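Local coordinates for protein varicella-zoster virus protease (Human herpesvirus 3, PDB 1VZV) that probably cleaves the scaffolding assembly protein during capsid maturation, as the serine protease domain (assemblin) of the herpesvirus capsid scaffolding protein, active as a dimer, at residues 132-144 with 202-216. Numbering follows the deposited sequence.
Sequences LCVVGRRVGTVVN and LRDRWDVVAKRRREA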
loop_
_atom_site.group_PDB
_atom_site.type_symbol
_atom_site.label_atom_id
_atom_site.label_comp_id
_atom_site.label_asym_id
_atom_site.label_seq_id
_atom_site.Cartn_x
_atom_site.Cartn_y
_atom_site.Cartn_z
ATOM N N LEU A 132 -8.996 -11.103 -4.641
ATOM C CA LEU A 132 -7.561 -11.126 -4.407
ATOM C C LEU A 132 -7.338 -9.960 -3.429
ATOM O O LEU A 132 -7.955 -8.914 -3.581
ATOM C CB LEU A 132 -6.780 -10.924 -5.720
ATOM C CG LEU A 132 -6.795 -12.001 -6.824
ATOM C CD1 LEU A 132 -5.919 -11.533 -7.956
ATOM C CD2 LEU A 132 -6.336 -13.364 -6.317
ATOM N N CYS A 133 -6.444 -10.107 -2.458
ATOM C CA CYS A 133 -6.252 -9.055 -1.470
ATOM C C CYS A 133 -4.956 -9.262 -0.686
ATOM O O CYS A 133 -4.253 -10.215 -0.946
ATOM C CB CYS A 133 -7.439 -9.148 -0.512
ATOM S SG CYS A 133 -7.779 -10.875 0.048
ATOM N N VAL A 134 -4.631 -8.383 0.265
ATOM C CA VAL A 134 -3.427 -8.573 1.080
ATOM C C VAL A 134 -3.623 -9.836 1.911
ATOM O O VAL A 134 -3.007 -10.866 1.642
ATOM C CB VAL A 134 -3.162 -7.396 2.006
ATOM C CG1 VAL A 134 -2.044 -7.711 2.992
ATOM C CG2 VAL A 134 -2.766 -6.229 1.187
ATOM N N VAL A 135 -4.474 -9.777 2.926
ATOM C CA VAL A 135 -4.729 -10.964 3.723
ATOM C C VAL A 135 -6.215 -11.114 3.890
ATOM O O VAL A 135 -6.945 -10.127 3.937
ATOM C CB VAL A 135 -4.053 -10.919 5.073
ATOM C CG1 VAL A 135 -2.659 -10.314 4.922
ATOM C CG2 VAL A 135 -4.921 -10.206 6.097
ATOM N N GLY A 136 -6.669 -12.356 3.927
ATOM C CA GLY A 136 -8.088 -12.598 4.060
ATOM C C GLY A 136 -8.540 -12.897 5.470
ATOM O O GLY A 136 -7.747 -13.145 6.377
ATOM N N ARG A 137 -9.848 -12.881 5.638
ATOM C CA ARG A 137 -10.485 -13.165 6.914
ATOM C C ARG A 137 -10.192 -14.611 7.364
ATOM O O ARG A 137 -10.152 -14.882 8.574
ATOM C CB ARG A 137 -11.993 -13.025 6.745
ATOM C CG ARG A 137 -12.413 -12.171 5.544
ATOM C CD ARG A 137 -12.710 -10.742 5.983
ATOM N NE ARG A 137 -13.626 -10.762 7.119
ATOM C CZ ARG A 137 -14.798 -11.398 7.128
ATOM N NH1 ARG A 137 -15.257 -12.013 6.031
ATOM N NH2 ARG A 137 -15.533 -11.374 8.231
ATOM N N ARG A 138 -10.023 -15.532 6.398
ATOM C CA ARG A 138 -9.773 -16.957 6.675
ATOM C C ARG A 138 -8.333 -17.385 6.921
ATOM O O ARG A 138 -7.401 -16.749 6.449
ATOM C CB ARG A 138 -10.468 -17.825 5.634
ATOM C CG ARG A 138 -11.965 -17.792 5.872
ATOM C CD ARG A 138 -12.865 -18.355 4.769
ATOM N NE ARG A 138 -14.255 -18.026 5.108
ATOM C CZ ARG A 138 -15.302 -18.139 4.303
ATOM N NH1 ARG A 138 -15.180 -18.610 3.065
ATOM N NH2 ARG A 138 -16.489 -17.781 4.768
ATOM N N VAL A 139 -8.164 -18.523 7.582
ATOM C CA VAL A 139 -6.838 -18.991 7.983
ATOM C C VAL A 139 -5.782 -19.639 7.064
ATOM O O VAL A 139 -4.616 -19.727 7.464
ATOM C CB VAL A 139 -6.932 -19.817 9.305
ATOM C CG1 VAL A 139 -7.746 -19.050 10.340
ATOM C CG2 VAL A 139 -7.533 -21.191 9.039
ATOM N N GLY A 140 -6.142 -20.154 5.897
ATOM C CA GLY A 140 -5.111 -20.741 5.045
ATOM C C GLY A 140 -5.170 -20.093 3.671
ATOM O O GLY A 140 -4.630 -20.638 2.692
ATOM N N THR A 141 -5.794 -18.902 3.632
ATOM C CA THR A 141 -6.045 -18.142 2.410
ATOM C C THR A 141 -4.881 -17.500 1.691
ATOM O O THR A 141 -5.086 -16.562 0.932
ATOM C CB THR A 141 -7.159 -17.061 2.595
ATOM O OG1 THR A 141 -6.820 -16.160 3.661
ATOM C CG2 THR A 141 -8.505 -17.684 2.865
ATOM N N VAL A 142 -3.655 -17.940 1.939
ATOM C CA VAL A 142 -2.532 -17.378 1.199
ATOM C C VAL A 142 -2.518 -18.130 -0.147
ATOM O O VAL A 142 -2.937 -19.294 -0.218
ATOM C CB VAL A 142 -1.233 -17.523 1.980
ATOM C CG1 VAL A 142 -0.125 -17.970 1.089
ATOM C CG2 VAL A 142 -0.881 -16.203 2.603
ATOM N N VAL A 143 -2.127 -17.471 -1.228
ATOM C CA VAL A 143 -2.130 -18.154 -2.508
ATOM C C VAL A 143 -0.812 -18.160 -3.250
ATOM O O VAL A 143 0.103 -17.429 -2.907
ATOM C CB VAL A 143 -3.236 -17.633 -3.432
ATOM C CG1 VAL A 143 -4.559 -18.065 -2.920
ATOM C CG2 VAL A 143 -3.171 -16.153 -3.553
ATOM N N ASN A 144 -0.711 -19.045 -4.235
ATOM C CA ASN A 144 0.463 -19.157 -5.063
ATOM C C ASN A 144 0.013 -18.856 -6.485
ATOM O O ASN A 144 -1.108 -19.182 -6.874
ATOM C CB ASN A 144 1.066 -20.554 -4.953
ATOM C CG ASN A 144 2.457 -20.646 -5.562
ATOM O OD1 ASN A 144 3.365 -19.913 -5.186
ATOM N ND2 ASN A 144 2.631 -21.563 -6.502
ATOM N N LEU A 202 -2.749 -2.431 9.175
ATOM C CA LEU A 202 -2.434 -3.822 9.532
ATOM C C LEU A 202 -0.957 -4.047 9.897
ATOM O O LEU A 202 -0.047 -3.621 9.186
ATOM C CB LEU A 202 -2.895 -4.748 8.396
ATOM C CG LEU A 202 -2.221 -6.038 7.940
ATOM C CD1 LEU A 202 -2.260 -7.144 8.972
ATOM C CD2 LEU A 202 -2.926 -6.481 6.678
ATOM N N ARG A 203 -0.719 -4.688 11.035
ATOM C CA ARG A 203 0.642 -4.947 11.487
ATOM C C ARG A 203 1.086 -6.392 11.304
ATOM O O ARG A 203 0.260 -7.302 11.236
ATOM C CB ARG A 203 0.811 -4.482 12.924
ATOM C CG ARG A 203 1.252 -3.042 12.982
ATOM C CD ARG A 203 0.585 -2.289 14.092
ATOM N NE ARG A 203 -0.135 -1.127 13.589
ATOM C CZ ARG A 203 0.083 0.106 14.015
ATOM N NH1 ARG A 203 1.024 0.313 14.932
ATOM N NH2 ARG A 203 -0.615 1.121 13.520
ATOM N N ASP A 204 2.399 -6.599 11.239
ATOM C CA ASP A 204 2.974 -7.922 10.996
ATOM C C ASP A 204 2.306 -8.539 9.763
ATOM O O ASP A 204 1.929 -9.709 9.736
ATOM C CB ASP A 204 2.858 -8.820 12.222
ATOM C CG ASP A 204 3.644 -8.289 13.410
ATOM O OD1 ASP A 204 4.661 -7.580 13.208
ATOM O OD2 ASP A 204 3.230 -8.589 14.552
ATOM N N ARG A 205 2.181 -7.698 8.742
ATOM C CA ARG A 205 1.602 -8.018 7.453
ATOM C C ARG A 205 2.263 -9.274 6.903
ATOM O O ARG A 205 1.611 -10.290 6.708
ATOM C CB ARG A 205 1.875 -6.830 6.547
ATOM C CG ARG A 205 1.432 -6.922 5.114
ATOM C CD ARG A 205 1.954 -5.680 4.351
ATOM N NE ARG A 205 1.934 -4.526 5.242
ATOM C CZ ARG A 205 1.015 -3.572 5.223
ATOM N NH1 ARG A 205 0.101 -3.560 4.261
ATOM N NH2 ARG A 205 1.073 -2.579 6.111
ATOM N N TRP A 206 3.579 -9.220 6.733
ATOM C CA TRP A 206 4.325 -10.345 6.193
ATOM C C TRP A 206 4.438 -11.498 7.131
ATOM O O TRP A 206 4.761 -12.590 6.686
ATOM C CB TRP A 206 5.709 -9.931 5.687
ATOM C CG TRP A 206 5.620 -9.006 4.512
ATOM C CD1 TRP A 206 5.928 -7.679 4.494
ATOM C CD2 TRP A 206 5.004 -9.289 3.257
ATOM N NE1 TRP A 206 5.505 -7.111 3.325
ATOM C CE2 TRP A 206 4.934 -8.073 2.545
ATOM C CE3 TRP A 206 4.482 -10.445 2.677
ATOM C CZ2 TRP A 206 4.360 -7.974 1.291
ATOM C CZ3 TRP A 206 3.912 -10.355 1.437
ATOM C CH2 TRP A 206 3.852 -9.116 0.749
ATOM N N ASP A 207 4.179 -11.273 8.420
ATOM C CA ASP A 207 4.237 -12.360 9.407
ATOM C C ASP A 207 2.918 -13.110 9.347
ATOM O O ASP A 207 2.871 -14.317 9.520
ATOM C CB ASP A 207 4.474 -11.838 10.821
ATOM C CG ASP A 207 5.855 -11.210 11.000
ATOM O OD1 ASP A 207 6.855 -11.746 10.450
ATOM O OD2 ASP A 207 5.938 -10.172 11.712
ATOM N N VAL A 208 1.845 -12.374 9.110
ATOM C CA VAL A 208 0.534 -12.960 8.973
ATOM C C VAL A 208 0.626 -13.823 7.730
ATOM O O VAL A 208 0.383 -15.006 7.794
ATOM C CB VAL A 208 -0.502 -11.884 8.761
ATOM C CG1 VAL A 208 -1.810 -12.498 8.328
ATOM C CG2 VAL A 208 -0.645 -11.072 10.019
ATOM N N VAL A 209 1.033 -13.235 6.610
ATOM C CA VAL A 209 1.189 -13.979 5.371
ATOM C C VAL A 209 2.234 -15.077 5.528
ATOM O O VAL A 209 2.225 -16.063 4.801
ATOM C CB VAL A 209 1.577 -13.070 4.227
ATOM C CG1 VAL A 209 1.774 -13.843 2.969
ATOM C CG2 VAL A 209 0.498 -12.077 4.025
ATOM N N ALA A 210 3.141 -14.930 6.479
ATOM C CA ALA A 210 4.130 -15.971 6.687
ATOM C C ALA A 210 3.412 -17.209 7.186
ATOM O O ALA A 210 3.520 -18.257 6.584
ATOM C CB ALA A 210 5.160 -15.534 7.691
ATOM N N LYS A 211 2.616 -17.073 8.243
ATOM C CA LYS A 211 1.921 -18.228 8.796
ATOM C C LYS A 211 0.737 -18.782 8.005
ATOM O O LYS A 211 0.501 -19.992 8.067
ATOM C CB LYS A 211 1.584 -18.048 10.284
ATOM C CG LYS A 211 0.501 -17.050 10.595
ATOM C CD LYS A 211 0.611 -16.504 12.022
ATOM C CE LYS A 211 1.769 -15.486 12.140
ATOM N NZ LYS A 211 3.094 -15.917 11.514
ATOM N N ARG A 212 0.013 -17.942 7.252
ATOM C CA ARG A 212 -1.114 -18.425 6.441
ATOM C C ARG A 212 -0.510 -19.331 5.371
ATOM O O ARG A 212 -1.116 -20.331 4.968
ATOM C CB ARG A 212 -1.822 -17.278 5.739
ATOM C CG ARG A 212 -2.394 -16.189 6.633
ATOM C CD ARG A 212 -3.677 -16.640 7.283
ATOM N NE ARG A 212 -4.457 -15.549 7.873
ATOM C CZ ARG A 212 -5.036 -14.558 7.188
ATOM N NH1 ARG A 212 -4.906 -14.450 5.862
ATOM N NH2 ARG A 212 -5.730 -13.647 7.850
ATOM N N ARG A 213 0.697 -18.971 4.927
ATOM C CA ARG A 213 1.459 -19.710 3.919
ATOM C C ARG A 213 1.795 -21.110 4.456
ATOM O O ARG A 213 1.531 -22.112 3.801
ATOM C CB ARG A 213 2.747 -18.953 3.614
ATOM C CG ARG A 213 3.255 -19.029 2.179
ATOM C CD ARG A 213 4.685 -18.465 2.085
ATOM N NE ARG A 213 5.554 -19.175 3.018
ATOM C CZ ARG A 213 6.255 -20.265 2.710
ATOM N NH1 ARG A 213 6.304 -20.717 1.455
ATOM N NH2 ARG A 213 6.978 -20.862 3.647
ATOM N N ARG A 214 2.357 -21.169 5.658
ATOM C CA ARG A 214 2.703 -22.424 6.301
ATOM C C ARG A 214 1.459 -23.278 6.530
ATOM O O ARG A 214 1.507 -24.496 6.473
ATOM C CB ARG A 214 3.362 -22.130 7.638
ATOM C CG ARG A 214 4.834 -22.385 7.685
ATOM C CD ARG A 214 5.122 -23.874 7.789
ATOM N NE ARG A 214 5.926 -24.224 8.973
ATOM C CZ ARG A 214 7.221 -23.931 9.134
ATOM N NH1 ARG A 214 7.905 -23.283 8.187
ATOM N NH2 ARG A 214 7.840 -24.301 10.250
ATOM N N GLU A 215 0.340 -22.641 6.825
ATOM C CA GLU A 215 -0.883 -23.391 7.052
ATOM C C GLU A 215 -1.382 -24.021 5.752
ATOM O O GLU A 215 -1.870 -25.150 5.758
ATOM C CB GLU A 215 -1.993 -22.515 7.701
ATOM C CG GLU A 215 -2.107 -22.558 9.258
ATOM C CD GLU A 215 -2.268 -23.998 9.875
ATOM O OE1 GLU A 215 -2.348 -25.013 9.143
ATOM O OE2 GLU A 215 -2.306 -24.123 11.125
ATOM N N ALA A 216 -1.241 -23.322 4.632
ATOM C CA ALA A 216 -1.722 -23.880 3.367
ATOM C C ALA A 216 -0.869 -25.047 2.867
ATOM O O ALA A 216 -1.279 -25.817 1.993
ATOM C CB ALA A 216 -1.815 -22.793 2.302
#
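Gly140 and Arg212 bring the two backbones together, their CA atoms 4.8 Å apart, where the loop that follows strand 129-133 runs against one side of helix 205-216. Arg212 reaches from the helix into the curve of this loop. Its chain bends at chi2 (-77°), and the guanidinium ends up sandwiched, with Val208 CG1 over the centre of one face and the carbonyl oxygen Arg138 O 3.3 Å above the opposite face. Gly136 N lies at the edge of the group, in its plane, without a bond to Arg212 NH1, since both are donors. The hydrogen bond across the contact, from Arg212 NH2 to Gly136 O, is weak, its N-H...O angle being just 122°, and its short length of 2.5 Å is doubtful at this resolution. Arg138 O, which takes no hydrogen bond from Arg212, accepts one from Thr141 OG1 that closes the turn from Arg138 to Thr141.

Valines pack around this polar centre. Val142 CG2 lies against Arg212 CB and Val209 CG1, 3.6 Å from the latter, while its CG1 rests against Arg213 CA. The two branches of Val209 serve different parts of the loop: CG1, anti to the backbone N, meets Val142, and CG2, anti to the carbonyl carbon, meets Val135 CG1 at 3.7 Å. Just ahead of the helix, Leu202 CD2 meets Val134 CG1 tip to tip, 4.0 Å apart. Ala216 CB packs against Gly140 O at 3.6 Å, and Glu215 turns its carboxylate away to a salt bridge with Arg59.

Gly136 lies close to Ser110 of the Ser-His-His catalytic triad, and Trp206 on the same helix as Arg212 bonds to Met200 of the second subunit. With two backbone carbonyl oxygens, Gly136 O and Arg138 O, beside the guanidinium, the charge of Arg212 is probably eased by their dipoles, and the contact joins the loop beside the active site to a helix of the dimer interface.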